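PDB 3QVO: NmrA family protein from Shigella flexneri 2a, which is of unknown function but, as a Rossmann-fold member of the NmrA family, probably binds an NAD(P) cofactor. Local coordinates for residues G33-H38 with I91-L96; E99-Q104 with K149-A154; F122-G127 with Y165-P170; T184-P189 with G216-I221. One frame throughout, in Å; residues are numbered along the deposited sequence.

Contact 1 of 4, residues G33-H38 with I91-L96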
loop_
_atom_site.group_PDB
_atom_site.type_symbol
_atom_site.label_atom_id
_atom_site.label_comp_id
_atom_site.label_asym_id
_atom_site.label_seq_id
_atom_site.Cartn_x
_atom_site.Cartn_y
_atom_site.Cartn_z
ATOM N N GLY A 33 6.707 6.876 -3.650
ATOM C CA GLY A 33 6.235 7.254 -2.320
ATOM C C GLY A 33 7.191 6.872 -1.204
ATOM O O GLY A 33 7.994 5.942 -1.331
ATOM N N GLN A 34 7.065 7.569 -0.082
ATOM C CA GLN A 34 8.008 7.440 1.010
ATOM C C GLN A 34 7.888 6.127 1.782
ATOM O O GLN A 34 8.896 5.623 2.278
ATOM C CB GLN A 34 7.875 8.621 1.977
ATOM C CG GLN A 34 7.851 10.016 1.319
ATOM C CD GLN A 34 7.790 11.136 2.333
ATOM O OE1 GLN A 34 8.467 11.102 3.364
ATOM N NE2 GLN A 34 6.980 12.139 2.045
ATOM N N ILE A 35 6.692 5.582 1.942
ATOM C CA ILE A 35 6.579 4.225 2.484
ATOM C C ILE A 35 7.108 3.223 1.466
ATOM O O ILE A 35 7.818 2.250 1.826
ATOM C CB ILE A 35 5.140 3.835 2.885
ATOM C CG1 ILE A 35 4.709 4.584 4.163
ATOM C CG2 ILE A 35 5.023 2.352 3.155
ATOM C CD1 ILE A 35 3.162 4.671 4.313
ATOM N N ALA A 36 6.801 3.468 0.205
ATOM C CA ALA A 36 7.241 2.595 -0.860
ATOM C C ALA A 36 8.783 2.385 -0.844
ATOM O O ALA A 36 9.249 1.270 -1.080
ATOM C CB ALA A 36 6.764 3.112 -2.224
ATOM N N ARG A 37 9.546 3.440 -0.538
ATOM C CA ARG A 37 11.005 3.416 -0.619
ATOM C C ARG A 37 11.637 2.440 0.352
ATOM O O ARG A 37 12.665 1.824 0.045
ATOM C CB ARG A 37 11.615 4.809 -0.390
ATOM N N HIS A 38 11.010 2.297 1.513
ATOM C CA HIS A 38 11.458 1.361 2.520
ATOM C C HIS A 38 11.105 -0.055 2.053
ATOM O O HIS A 38 11.883 -0.970 2.223
ATOM C CB HIS A 38 10.790 1.623 3.877
ATOM C CG HIS A 38 11.115 2.947 4.498
ATOM N ND1 HIS A 38 12.325 3.217 5.091
ATOM C CD2 HIS A 38 10.350 4.042 4.710
ATOM C CE1 HIS A 38 12.312 4.441 5.590
ATOM N NE2 HIS A 38 11.118 4.962 5.379
ATOM N N ILE A 91 1.323 -10.136 -6.682
ATOM C CA ILE A 91 0.948 -9.352 -5.515
ATOM C C ILE A 91 1.075 -7.905 -5.892
ATOM O O ILE A 91 2.084 -7.503 -6.453
ATOM C CB ILE A 91 1.854 -9.607 -4.315
ATOM C CG1 ILE A 91 1.673 -11.016 -3.757
ATOM C CG2 ILE A 91 1.533 -8.675 -3.189
ATOM C CD1 ILE A 91 2.786 -11.434 -2.785
ATOM N N VAL A 92 0.014 -7.145 -5.623
ATOM C CA VAL A 92 -0.026 -5.714 -5.892
ATOM C C VAL A 92 0.012 -5.001 -4.577
ATOM O O VAL A 92 -0.733 -5.339 -3.655
ATOM C CB VAL A 92 -1.315 -5.317 -6.651
ATOM C CG1 VAL A 92 -1.391 -3.792 -6.841
ATOM C CG2 VAL A 92 -1.360 -6.019 -7.991
ATOM N N TYR A 93 0.906 -4.022 -4.515
ATOM C CA TYR A 93 1.052 -3.177 -3.389
ATOM C C TYR A 93 0.847 -1.763 -3.890
ATOM O O TYR A 93 1.604 -1.274 -4.720
ATOM C CB TYR A 93 2.421 -3.373 -2.747
ATOM C CG TYR A 93 2.880 -2.163 -1.936
ATOM C CD1 TYR A 93 1.981 -1.419 -1.225
ATOM C CD2 TYR A 93 4.225 -1.805 -1.857
ATOM C CE1 TYR A 93 2.346 -0.331 -0.495
ATOM C CE2 TYR A 93 4.599 -0.670 -1.110
ATOM C CZ TYR A 93 3.618 0.050 -0.447
ATOM O OH TYR A 93 3.900 1.151 0.296
ATOM N N ALA A 94 -0.221 -1.138 -3.395
ATOM C CA ALA A 94 -0.662 0.165 -3.787
ATOM C C ALA A 94 -0.498 1.104 -2.606
ATOM O O ALA A 94 -0.972 0.826 -1.497
ATOM C CB ALA A 94 -2.128 0.132 -4.200
ATOM N N ASN A 95 0.159 2.223 -2.904
ATOM C CA ASN A 95 0.402 3.309 -1.983
ATOM C C ASN A 95 0.030 4.537 -2.821
ATOM O O ASN A 95 0.936 5.210 -3.369
ATOM C CB ASN A 95 1.915 3.274 -1.581
ATOM C CG ASN A 95 2.292 4.312 -0.501
ATOM O OD1 ASN A 95 1.371 4.904 0.170
ATOM N ND2 ASN A 95 3.655 4.597 -0.352
ATOM N N LEU A 96 -1.290 4.777 -2.969
ATOM C CA LEU A 96 -1.822 5.772 -3.889
ATOM C C LEU A 96 -2.253 7.050 -3.218
ATOM O O LEU A 96 -2.908 7.033 -2.160
ATOM C CB LEU A 96 -3.056 5.246 -4.597
ATOM C CG LEU A 96 -2.860 3.964 -5.395
ATOM C CD1 LEU A 96 -4.226 3.588 -5.860
ATOM C CD2 LEU A 96 -1.855 4.160 -6.517
#
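Tyr93 and Asn95 reach from strand 91-95 to the start of helix 34-43 and the Gly33 before it, where they meet Gly33, Ile35 and Ala36. The phenol oxygen makes the nearest side-chain approach: Tyr93 OH lies 3.3 Å from Ile35 CG2. The two side chains cross at about a right angle there, and the methyl stands obliquely to the ring, while CA of Ala36 lies at the ring edge, near its plane. Asn95 ends beside the helix start, with its modelled ND2 3.4 Å from Ala36 N. The amide is probably turned over in the model; with its oxygen on this side, a bond from Ala36 N becomes possible. Gly33 has no side chain, which lets the terminal amide of Asn95 come close to its CA. Both strand residues owe their reach to the first torsion, with CG swung away from the backbone N (156° in Tyr93, -175° in Asn95). Further out, Ile204 of helix 197-209, Val123 and Ile28 pack on Tyr93. The short axes of helix and strand pass 9.2 Å apart at 143°. Gly33 and Ala36 are the last two small residues of a GxxGxxA sequence, the glycine-rich turn of Rossmann folds, consistent with a dinucleotide site here. The chemistry is mixed: a phenol oxygen and an amide are set against the backbone and small apolar groups of the helix start, and the orientation of the amide would decide whether a backbone N-H is bonded.

Contact 2 of 4, residues E99-Q104 with K149-A154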
loop_
_atom_site.group_PDB
_atom_site.type_symbol
_atom_site.label_atom_id
_atom_site.label_comp_id
_atom_site.label_asym_id
_atom_site.label_seq_id
_atom_site.Cartn_x
_atom_site.Cartn_y
_atom_site.Cartn_z
ATOM N N GLU A 99 -6.019 13.198 -5.631
ATOM C CA GLU A 99 -7.391 13.252 -6.058
ATOM C C GLU A 99 -7.865 11.917 -6.690
ATOM O O GLU A 99 -7.076 11.121 -7.291
ATOM C CB GLU A 99 -7.632 14.450 -6.993
ATOM C CG GLU A 99 -7.856 15.779 -6.221
ATOM C CD GLU A 99 -8.185 16.956 -7.129
ATOM O OE1 GLU A 99 -7.679 16.992 -8.279
ATOM O OE2 GLU A 99 -8.947 17.849 -6.693
ATOM N N ASP A 100 -9.154 11.677 -6.480
ATOM C CA ASP A 100 -9.854 10.647 -7.178
ATOM C C ASP A 100 -9.382 9.283 -6.775
ATOM O O ASP A 100 -9.299 8.376 -7.589
ATOM C CB ASP A 100 -9.694 10.868 -8.681
ATOM C CG ASP A 100 -10.321 12.182 -9.119
ATOM O OD1 ASP A 100 -11.505 12.429 -8.753
ATOM O OD2 ASP A 100 -9.631 12.981 -9.798
ATOM N N LEU A 101 -9.093 9.128 -5.489
ATOM C CA LEU A 101 -8.560 7.857 -5.033
ATOM C C LEU A 101 -9.522 6.696 -5.346
ATOM O O LEU A 101 -9.087 5.540 -5.491
ATOM C CB LEU A 101 -8.236 7.935 -3.551
ATOM C CG LEU A 101 -7.268 6.909 -2.995
ATOM C CD1 LEU A 101 -6.184 6.463 -3.994
ATOM C CD2 LEU A 101 -6.637 7.498 -1.777
ATOM N N ASP A 102 -10.808 7.029 -5.459
ATOM C CA ASP A 102 -11.863 6.067 -5.722
ATOM C C ASP A 102 -11.775 5.548 -7.159
ATOM O O ASP A 102 -11.836 4.359 -7.376
ATOM C CB ASP A 102 -13.266 6.659 -5.447
ATOM C CG ASP A 102 -13.515 8.003 -6.141
ATOM O OD1 ASP A 102 -12.544 8.714 -6.441
ATOM O OD2 ASP A 102 -14.697 8.379 -6.373
ATOM N N ILE A 103 -11.631 6.471 -8.107
ATOM C CA ILE A 103 -11.416 6.168 -9.494
ATOM C C ILE A 103 -10.156 5.359 -9.657
ATOM O O ILE A 103 -10.147 4.327 -10.391
ATOM C CB ILE A 103 -11.426 7.465 -10.385
ATOM C CG1 ILE A 103 -12.753 8.200 -10.214
ATOM C CG2 ILE A 103 -11.284 7.108 -11.847
ATOM C CD1 ILE A 103 -12.809 9.654 -10.872
ATOM N N GLN A 104 -9.110 5.750 -8.924
ATOM C CA GLN A 104 -7.858 4.994 -8.937
ATOM C C GLN A 104 -8.024 3.566 -8.424
ATOM O O GLN A 104 -7.519 2.590 -9.059
ATOM C CB GLN A 104 -6.770 5.686 -8.104
ATOM C CG GLN A 104 -6.329 7.071 -8.581
ATOM C CD GLN A 104 -5.161 7.560 -7.786
ATOM O OE1 GLN A 104 -4.129 6.887 -7.705
ATOM N NE2 GLN A 104 -5.295 8.719 -7.197
ATOM N N LYS A 149 -14.457 11.093 1.545
ATOM C CA LYS A 149 -15.434 10.317 0.769
ATOM C C LYS A 149 -14.771 9.403 -0.302
ATOM O O LYS A 149 -15.120 8.249 -0.387
ATOM C CB LYS A 149 -16.567 11.169 0.174
ATOM C CG LYS A 149 -17.894 11.216 1.037
ATOM C CD LYS A 149 -18.369 9.818 1.663
ATOM C CE LYS A 149 -18.700 8.715 0.582
ATOM N NZ LYS A 149 -18.806 7.308 1.125
ATOM N N PRO A 150 -13.816 9.923 -1.088
ATOM C CA PRO A 150 -13.118 9.068 -2.032
ATOM C C PRO A 150 -12.397 7.921 -1.353
ATOM O O PRO A 150 -12.416 6.821 -1.860
ATOM C CB PRO A 150 -12.115 10.011 -2.696
ATOM C CG PRO A 150 -12.695 11.319 -2.566
ATOM C CD PRO A 150 -13.524 11.340 -1.334
ATOM N N PHE A 151 -11.803 8.176 -0.203
ATOM C CA PHE A 151 -11.154 7.131 0.544
ATOM C C PHE A 151 -12.126 6.075 0.969
ATOM O O PHE A 151 -11.803 4.874 0.923
ATOM C CB PHE A 151 -10.449 7.686 1.780
ATOM C CG PHE A 151 -9.118 8.281 1.477
ATOM C CD1 PHE A 151 -9.000 9.357 0.604
ATOM C CD2 PHE A 151 -7.987 7.799 2.059
ATOM C CE1 PHE A 151 -7.749 9.917 0.310
ATOM C CE2 PHE A 151 -6.746 8.366 1.779
ATOM C CZ PHE A 151 -6.632 9.415 0.898
ATOM N N ARG A 152 -13.298 6.500 1.408
ATOM C CA ARG A 152 -14.305 5.538 1.853
ATOM C C ARG A 152 -14.832 4.749 0.666
ATOM O O ARG A 152 -15.038 3.562 0.749
ATOM C CB ARG A 152 -15.464 6.234 2.565
ATOM C CG ARG A 152 -15.892 5.533 3.837
ATOM C CD ARG A 152 -16.731 6.435 4.708
ATOM N NE ARG A 152 -15.958 7.301 5.597
ATOM C CZ ARG A 152 -15.239 6.868 6.635
ATOM N NH1 ARG A 152 -14.587 7.744 7.399
ATOM N NH2 ARG A 152 -15.158 5.564 6.915
ATOM N N ARG A 153 -15.046 5.428 -0.440
ATOM C CA ARG A 153 -15.495 4.774 -1.632
ATOM C C ARG A 153 -14.422 3.794 -2.166
ATOM O O ARG A 153 -14.775 2.682 -2.562
ATOM C CB ARG A 153 -15.927 5.798 -2.684
ATOM C CG ARG A 153 -17.254 6.493 -2.358
ATOM C CD ARG A 153 -17.900 7.062 -3.638
ATOM N NE ARG A 153 -17.019 8.027 -4.313
ATOM C CZ ARG A 153 -16.982 9.346 -4.079
ATOM N NH1 ARG A 153 -17.802 9.920 -3.181
ATOM N NH2 ARG A 153 -16.127 10.113 -4.766
ATOM N N ALA A 154 -13.135 4.170 -2.104
ATOM C CA ALA A 154 -12.025 3.235 -2.433
ATOM C C ALA A 154 -12.062 2.010 -1.541
ATOM O O ALA A 154 -12.062 0.909 -2.041
ATOM C CB ALA A 154 -10.681 3.894 -2.353
#
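Asp102 and Leu101, in the first turn of helix 101-114, divide between them a polar and an apolar half of the contact with helix 149-159, and Pro150 packs between. Asp102 OD2 is gripped side-on by two nitrogens of Arg153: NH2 at 2.8 Å, with an N-H...O angle of 157°, and NE at 3.1 Å. The oxygen lies in the guanidinium plane, but both donors come to it from above the same face of the carboxylate, and the two planes stand 57° apart. Asp102 chi1 is 51°, which tucks CG between the backbone N and carbonyl carbon; OD1 is thereby left beside the chain, where Ile103 N gives it a weak bond. CB of Asp102 rests 3.7 Å from Pro150 O, and the backbones come very near: the CA atoms of Asp102 and Ala154 are 4.3 Å apart. Leu101 turns the other way, CG anti to its N, and lays CD2 over a face of the Phe151 ring, 3.5 Å from the centroid and not far off the ring normal, a CH-pi contact. Its carbonyl oxygen meets the Ala154 methyl, and Pro150 CB packs on its CB. Behind it, Leu96 also touches Leu101, and Gln104 NE2 bonds Glu99 O and Thr97 O in the loop before the helix. These two helices flank one side of the Rossmann sheet. Arg153 is exposed, so solvent probably competes for the salt bridge, while the buried Leu101 is held by apolar contact.

Contact 3 of 4, residues F122-G127 with Y165-P170; sequences FVLSLG and YTILRP
Thr166 opens the pairing through its backbone, its carbonyl oxygen accepting Phe122 N at 2.9 Å. Its hydroxyl turns elsewhere, bonded to His214 O and Arg119 NH1. Ile167 pairs with Phe122 in the parallel register, and Ile167 CA lies 3.3 Å from Phe122 O, a CA-H...O contact. Beyond it Ile167 CG2, carried anti to the backbone N, meets Leu124 CD1 at 3.9 Å; on this face Ile158 of helix 149-159 touches both Phe122 and Ile167. Leu168 N then gives Phe122 O a bond of 2.8 Å, and Leu168 O takes Leu124 N, with an angle at hydrogen of 168°. Strands 119-123 and 164-174 are thus parallel neighbours joined through helix 149-159, the beta-alpha-beta crossover of a Rossmann fold. The side chains of Leu168 and Val123 lie on the opposite face to Ile167, beneath helix 197-209, where Ile204 touches both. Arg169 points away from strand 119-123 and places NE on Asn218 OD1 of the next strand. Pro170 replaces the bonding pattern with packing: its CG lies 4.0 Å from Val123 CG1, the two side chains crossing at about a right angle, and 3.9 Å from Ser125 CB. Where the strands part, a water donates to both Leu124 O, at 2.6 Å, and Pro170 O.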
loop_
_atom_site.group_PDB
_atom_site.type_symbol
_atom_site.label_atom_id
_atom_site.label_comp_id
_atom_site.label_asym_id
_atom_site.label_seq_id
_atom_site.Cartn_x
_atom_site.Cartn_y
_atom_site.Cartn_z
ATOM N N PHE A 122 -3.322 -2.562 0.086
ATOM C CA PHE A 122 -3.731 -1.233 -0.299
ATOM C C PHE A 122 -3.698 -0.299 0.924
ATOM O O PHE A 122 -4.409 -0.517 1.933
ATOM C CB PHE A 122 -5.126 -1.290 -0.911
ATOM C CG PHE A 122 -5.512 -0.067 -1.766
ATOM C CD1 PHE A 122 -5.944 1.096 -1.191
ATOM C CD2 PHE A 122 -5.490 -0.125 -3.152
ATOM C CE1 PHE A 122 -6.331 2.190 -1.987
ATOM C CE2 PHE A 122 -5.857 0.953 -3.946
ATOM C CZ PHE A 122 -6.273 2.103 -3.372
ATOM N N VAL A 123 -2.865 0.727 0.812
ATOM C CA VAL A 123 -2.655 1.694 1.897
ATOM C C VAL A 123 -3.565 2.844 1.718
ATOM O O VAL A 123 -3.573 3.465 0.650
ATOM C CB VAL A 123 -1.214 2.208 1.963
ATOM C CG1 VAL A 123 -1.067 3.247 3.138
ATOM C CG2 VAL A 123 -0.284 1.045 2.193
ATOM N N LEU A 124 -4.367 3.120 2.751
ATOM C CA LEU A 124 -5.167 4.334 2.774
ATOM C C LEU A 124 -4.706 5.247 3.893
ATOM O O LEU A 124 -5.019 5.041 5.083
ATOM C CB LEU A 124 -6.670 4.028 2.879
ATOM C CG LEU A 124 -7.315 3.457 1.599
ATOM C CD1 LEU A 124 -8.636 2.759 1.928
ATOM C CD2 LEU A 124 -7.528 4.552 0.538
ATOM N N SER A 125 -4.023 6.306 3.471
ATOM C CA SER A 125 -3.396 7.263 4.353
ATOM C C SER A 125 -3.691 8.626 3.792
ATOM O O SER A 125 -3.497 8.834 2.604
ATOM C CB SER A 125 -1.869 7.022 4.346
ATOM O OG SER A 125 -1.187 7.945 5.162
ATOM N N LEU A 126 -4.122 9.576 4.607
ATOM C CA LEU A 126 -4.607 10.838 4.024
ATOM C C LEU A 126 -3.498 11.722 3.501
ATOM O O LEU A 126 -3.701 12.460 2.541
ATOM C CB LEU A 126 -5.397 11.682 5.014
ATOM C CG LEU A 126 -6.784 11.271 5.486
ATOM C CD1 LEU A 126 -7.283 12.449 6.363
ATOM C CD2 LEU A 126 -7.737 10.931 4.328
ATOM N N GLY A 127 -2.347 11.702 4.153
ATOM C CA GLY A 127 -1.219 12.508 3.695
ATOM C C GLY A 127 -1.495 13.985 3.873
ATOM O O GLY A 127 -1.730 14.443 4.998
ATOM N N TYR A 165 -7.668 -9.220 -0.393
ATOM C CA TYR A 165 -7.191 -7.889 -0.052
ATOM C C TYR A 165 -6.718 -7.774 1.373
ATOM O O TYR A 165 -7.104 -8.524 2.225
ATOM C CB TYR A 165 -8.283 -6.825 -0.317
ATOM C CG TYR A 165 -9.472 -6.907 0.619
ATOM C CD1 TYR A 165 -9.435 -6.304 1.855
ATOM C CD2 TYR A 165 -10.621 -7.587 0.259
ATOM C CE1 TYR A 165 -10.487 -6.400 2.718
ATOM C CE2 TYR A 165 -11.694 -7.689 1.102
ATOM C CZ TYR A 165 -11.619 -7.086 2.351
ATOM O OH TYR A 165 -12.665 -7.126 3.242
ATOM N N THR A 166 -5.832 -6.831 1.603
ATOM C CA THR A 166 -5.575 -6.321 2.922
ATOM C C THR A 166 -5.552 -4.799 2.769
ATOM O O THR A 166 -4.788 -4.267 1.963
ATOM C CB THR A 166 -4.242 -6.777 3.444
ATOM O OG1 THR A 166 -4.122 -8.220 3.363
ATOM C CG2 THR A 166 -4.032 -6.261 4.878
ATOM N N ILE A 167 -6.412 -4.106 3.509
ATOM C CA ILE A 167 -6.424 -2.643 3.520
ATOM C C ILE A 167 -5.677 -2.259 4.774
ATOM O O ILE A 167 -5.906 -2.826 5.836
ATOM C CB ILE A 167 -7.886 -2.052 3.550
ATOM C CG1 ILE A 167 -8.580 -2.323 2.218
ATOM C CG2 ILE A 167 -7.868 -0.576 3.818
ATOM C CD1 ILE A 167 -10.121 -2.352 2.253
ATOM N N LEU A 168 -4.773 -1.303 4.638
ATOM C CA LEU A 168 -3.922 -0.899 5.713
ATOM C C LEU A 168 -4.186 0.553 5.939
ATOM O O LEU A 168 -4.119 1.354 4.986
ATOM C CB LEU A 168 -2.437 -1.094 5.384
ATOM C CG LEU A 168 -1.889 -2.495 5.157
ATOM C CD1 LEU A 168 -0.357 -2.438 4.990
ATOM C CD2 LEU A 168 -2.279 -3.400 6.320
ATOM N N ARG A 169 -4.450 0.874 7.205
ATOM C CA ARG A 169 -4.876 2.202 7.645
ATOM C C ARG A 169 -3.966 2.718 8.715
ATOM O O ARG A 169 -4.161 2.395 9.868
ATOM C CB ARG A 169 -6.300 2.140 8.223
ATOM C CG ARG A 169 -7.344 2.188 7.163
ATOM C CD ARG A 169 -8.709 1.842 7.652
ATOM N NE ARG A 169 -8.804 0.724 8.584
ATOM C CZ ARG A 169 -8.924 0.822 9.899
ATOM N NH1 ARG A 169 -8.908 2.005 10.490
ATOM N NH2 ARG A 169 -9.052 -0.276 10.637
ATOM N N PRO A 170 -2.947 3.494 8.331
ATOM C CA PRO A 170 -1.968 4.007 9.273
ATOM C C PRO A 170 -2.312 5.319 9.923
ATOM O O PRO A 170 -2.865 6.217 9.269
ATOM C CB PRO A 170 -0.710 4.202 8.422
ATOM C CG PRO A 170 -1.197 4.284 7.031
ATOM C CD PRO A 170 -2.440 3.490 6.954
HETATM O O HOH W 1 -5.213 5.817 7.600
#

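Contact 4 of 4, residues T184-P189 with G216-I221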
loop_
_atom_site.group_PDB
_atom_site.type_symbol
_atom_site.label_atom_id
_atom_site.label_comp_id
_atom_site.label_asym_id
_atom_site.label_seq_id
_atom_site.Cartn_x
_atom_site.Cartn_y
_atom_site.Cartn_z
ATOM N N THR A 184 -5.143 -2.800 14.749
ATOM C CA THR A 184 -6.513 -2.735 15.223
ATOM C C THR A 184 -7.365 -3.150 14.067
ATOM O O THR A 184 -7.008 -2.878 12.906
ATOM C CB THR A 184 -6.898 -1.297 15.629
ATOM O OG1 THR A 184 -6.413 -0.374 14.647
ATOM C CG2 THR A 184 -6.318 -0.938 16.986
ATOM N N SER A 185 -8.491 -3.798 14.354
ATOM C CA SER A 185 -9.376 -4.256 13.291
ATOM C C SER A 185 -10.332 -3.145 12.784
ATOM O O SER A 185 -10.395 -2.023 13.346
ATOM C CB SER A 185 -10.130 -5.512 13.739
ATOM O OG SER A 185 -11.038 -5.208 14.775
ATOM N N ARG A 186 -11.094 -3.496 11.751
ATOM C CA ARG A 186 -11.916 -2.561 10.973
ATOM C C ARG A 186 -12.819 -1.648 11.772
ATOM O O ARG A 186 -12.923 -0.469 11.476
ATOM C CB ARG A 186 -12.793 -3.342 9.993
ATOM C CG ARG A 186 -13.587 -2.495 9.043
ATOM C CD ARG A 186 -14.525 -3.387 8.263
ATOM N NE ARG A 186 -15.133 -2.730 7.106
ATOM C CZ ARG A 186 -16.081 -1.811 7.180
ATOM N NH1 ARG A 186 -16.524 -1.353 8.351
ATOM N NH2 ARG A 186 -16.542 -1.289 6.073
ATOM N N ASN A 187 -13.513 -2.192 12.752
ATOM C CA ASN A 187 -14.482 -1.395 13.509
ATOM C C ASN A 187 -13.991 -1.030 14.897
ATOM O O ASN A 187 -14.785 -0.809 15.763
ATOM C CB ASN A 187 -15.812 -2.150 13.591
ATOM C CG ASN A 187 -16.280 -2.643 12.231
ATOM O OD1 ASN A 187 -16.210 -1.927 11.232
ATOM N ND2 ASN A 187 -16.735 -3.874 12.185
ATOM N N GLU A 188 -12.678 -1.001 15.108
ATOM C CA GLU A 188 -12.098 -0.615 16.390
ATOM C C GLU A 188 -11.524 0.762 16.171
ATOM O O GLU A 188 -11.105 1.066 15.075
ATOM C CB GLU A 188 -10.930 -1.527 16.828
ATOM C CG GLU A 188 -11.275 -2.989 17.230
ATOM C CD GLU A 188 -10.067 -3.742 17.842
ATOM O OE1 GLU A 188 -9.337 -4.492 17.123
ATOM O OE2 GLU A 188 -9.840 -3.560 19.065
ATOM N N PRO A 189 -11.461 1.584 17.227
ATOM C CA PRO A 189 -10.729 2.838 17.106
ATOM C C PRO A 189 -9.224 2.581 17.079
ATOM O O PRO A 189 -8.760 1.574 17.594
ATOM C CB PRO A 189 -11.124 3.613 18.382
ATOM C CG PRO A 189 -11.734 2.587 19.321
ATOM C CD PRO A 189 -11.763 1.245 18.623
ATOM N N GLY A 216 -8.495 -10.408 3.726
ATOM C CA GLY A 216 -9.856 -9.993 4.115
ATOM C C GLY A 216 -9.938 -8.984 5.243
ATOM O O GLY A 216 -11.010 -8.750 5.768
ATOM N N GLU A 217 -8.822 -8.366 5.610
ATOM C CA GLU A 217 -8.799 -7.451 6.758
ATOM C C GLU A 217 -8.597 -6.000 6.379
ATOM O O GLU A 217 -8.038 -5.684 5.333
ATOM C CB GLU A 217 -7.696 -7.855 7.745
ATOM C CG GLU A 217 -7.950 -9.219 8.369
ATOM C CD GLU A 217 -6.827 -9.714 9.265
ATOM O OE1 GLU A 217 -5.851 -8.977 9.501
ATOM O OE2 GLU A 217 -6.926 -10.856 9.747
ATOM N N ASN A 218 -8.996 -5.126 7.305
ATOM C CA ASN A 218 -8.955 -3.694 7.111
ATOM C C ASN A 218 -8.441 -3.109 8.431
ATOM O O ASN A 218 -9.199 -2.827 9.358
ATOM C CB ASN A 218 -10.359 -3.222 6.757
ATOM C CG ASN A 218 -10.414 -1.783 6.348
ATOM O OD1 ASN A 218 -9.512 -0.996 6.632
ATOM N ND2 ASN A 218 -11.491 -1.420 5.680
ATOM N N ILE A 219 -7.129 -2.936 8.486
ATOM C CA ILE A 219 -6.356 -2.906 9.725
ATOM C C ILE A 219 -5.789 -1.524 9.971
ATOM O O ILE A 219 -5.128 -0.958 9.099
ATOM C CB ILE A 219 -5.113 -3.803 9.554
ATOM C CG1 ILE A 219 -5.468 -5.221 9.159
ATOM C CG2 ILE A 219 -4.253 -3.813 10.793
ATOM C CD1 ILE A 219 -4.262 -5.933 8.588
ATOM N N GLY A 220 -6.011 -0.991 11.172
ATOM C CA GLY A 220 -5.304 0.200 11.614
ATOM C C GLY A 220 -3.939 -0.178 12.158
ATOM O O GLY A 220 -3.783 -1.240 12.779
ATOM N N ILE A 221 -2.949 0.688 11.926
ATOM C CA ILE A 221 -1.584 0.463 12.383
ATOM C C ILE A 221 -1.132 1.685 13.205
ATOM O O ILE A 221 -1.075 2.802 12.699
ATOM C CB ILE A 221 -0.590 0.285 11.190
ATOM C CG1 ILE A 221 -1.163 -0.603 10.078
ATOM C CG2 ILE A 221 0.756 -0.313 11.654
ATOM C CD1 ILE A 221 -0.498 -0.324 8.687
HETATM O O HOH W 2 -10.321 -6.300 9.948
#
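Thr184 and Gly220 are joined by two backbone bonds, Gly220 N to Thr184 O at 2.7 Å and Thr184 N to Gly220 O at 2.9 Å, the hydrogen-bonded pair of an antiparallel bridge. Thr184 OG1, swung over its own backbone (chi1 44°), adds a weak third bond to Gly220 O and sits 3.3 Å from Gly220 CA, a close approach possible because that residue has no CB. Past this pair the chain leaves the strand: a type I turn runs from Ser185 to Glu188, and Glu188 OE1 receives Ser185 N at 3.0 Å in a nearly straight bond (173°). The bridge sets the short strand 182-184 on the outer side of strand 217-222, whose other side runs parallel to strand 164-174, so the Rossmann sheet here gains an antiparallel addition. Arg186 crosses Asn218 at a slant, Arg186 CG lying 4.0 Å from Asn218 CB, with the guanidinium and amide planes 81° apart. Glu159 OE2 joins the two, forming a salt bridge with Arg186 NE and accepting a bond from Asn218 ND2; Asn218 OD1 is taken by Arg169. NH1 of Arg186 bonds OD1 of the following Asn187, an oxygen that lies in the guanidinium plane. A water accepts from Asn218 N at 3.2 Å and weakly from Arg186 N. Ile219 touches the opposite segment with CG2, 3.6 Å from Thr184 O, and continues into packing with Leu183, Thr166 and Leu168.

In the fold
Contacts 1, 3 and 4 follow one another across the sheet, with contact 2 on the helices of one face. The centres of contacts 1 and 3 are about 10 Å apart, joined by Ala94 O and Val123 N at 3.0 Å; the centres of contacts 3 and 4 are also about 10 Å apart, and Arg169 N lies 2.7 Å from Ile219 O between them. Contact 2 leans on contact 3, where Phe151 CD2 meets Leu124 CD2 at 3.6 Å. Contacts 1 and 4 stay about 8 Å apart at their nearest atoms. Bound 5-mercapto-2-nitro-benzoic acid lies at Lys83, Gln87 and Cys115, the last just beyond the far end of the helix that contact 2 begins.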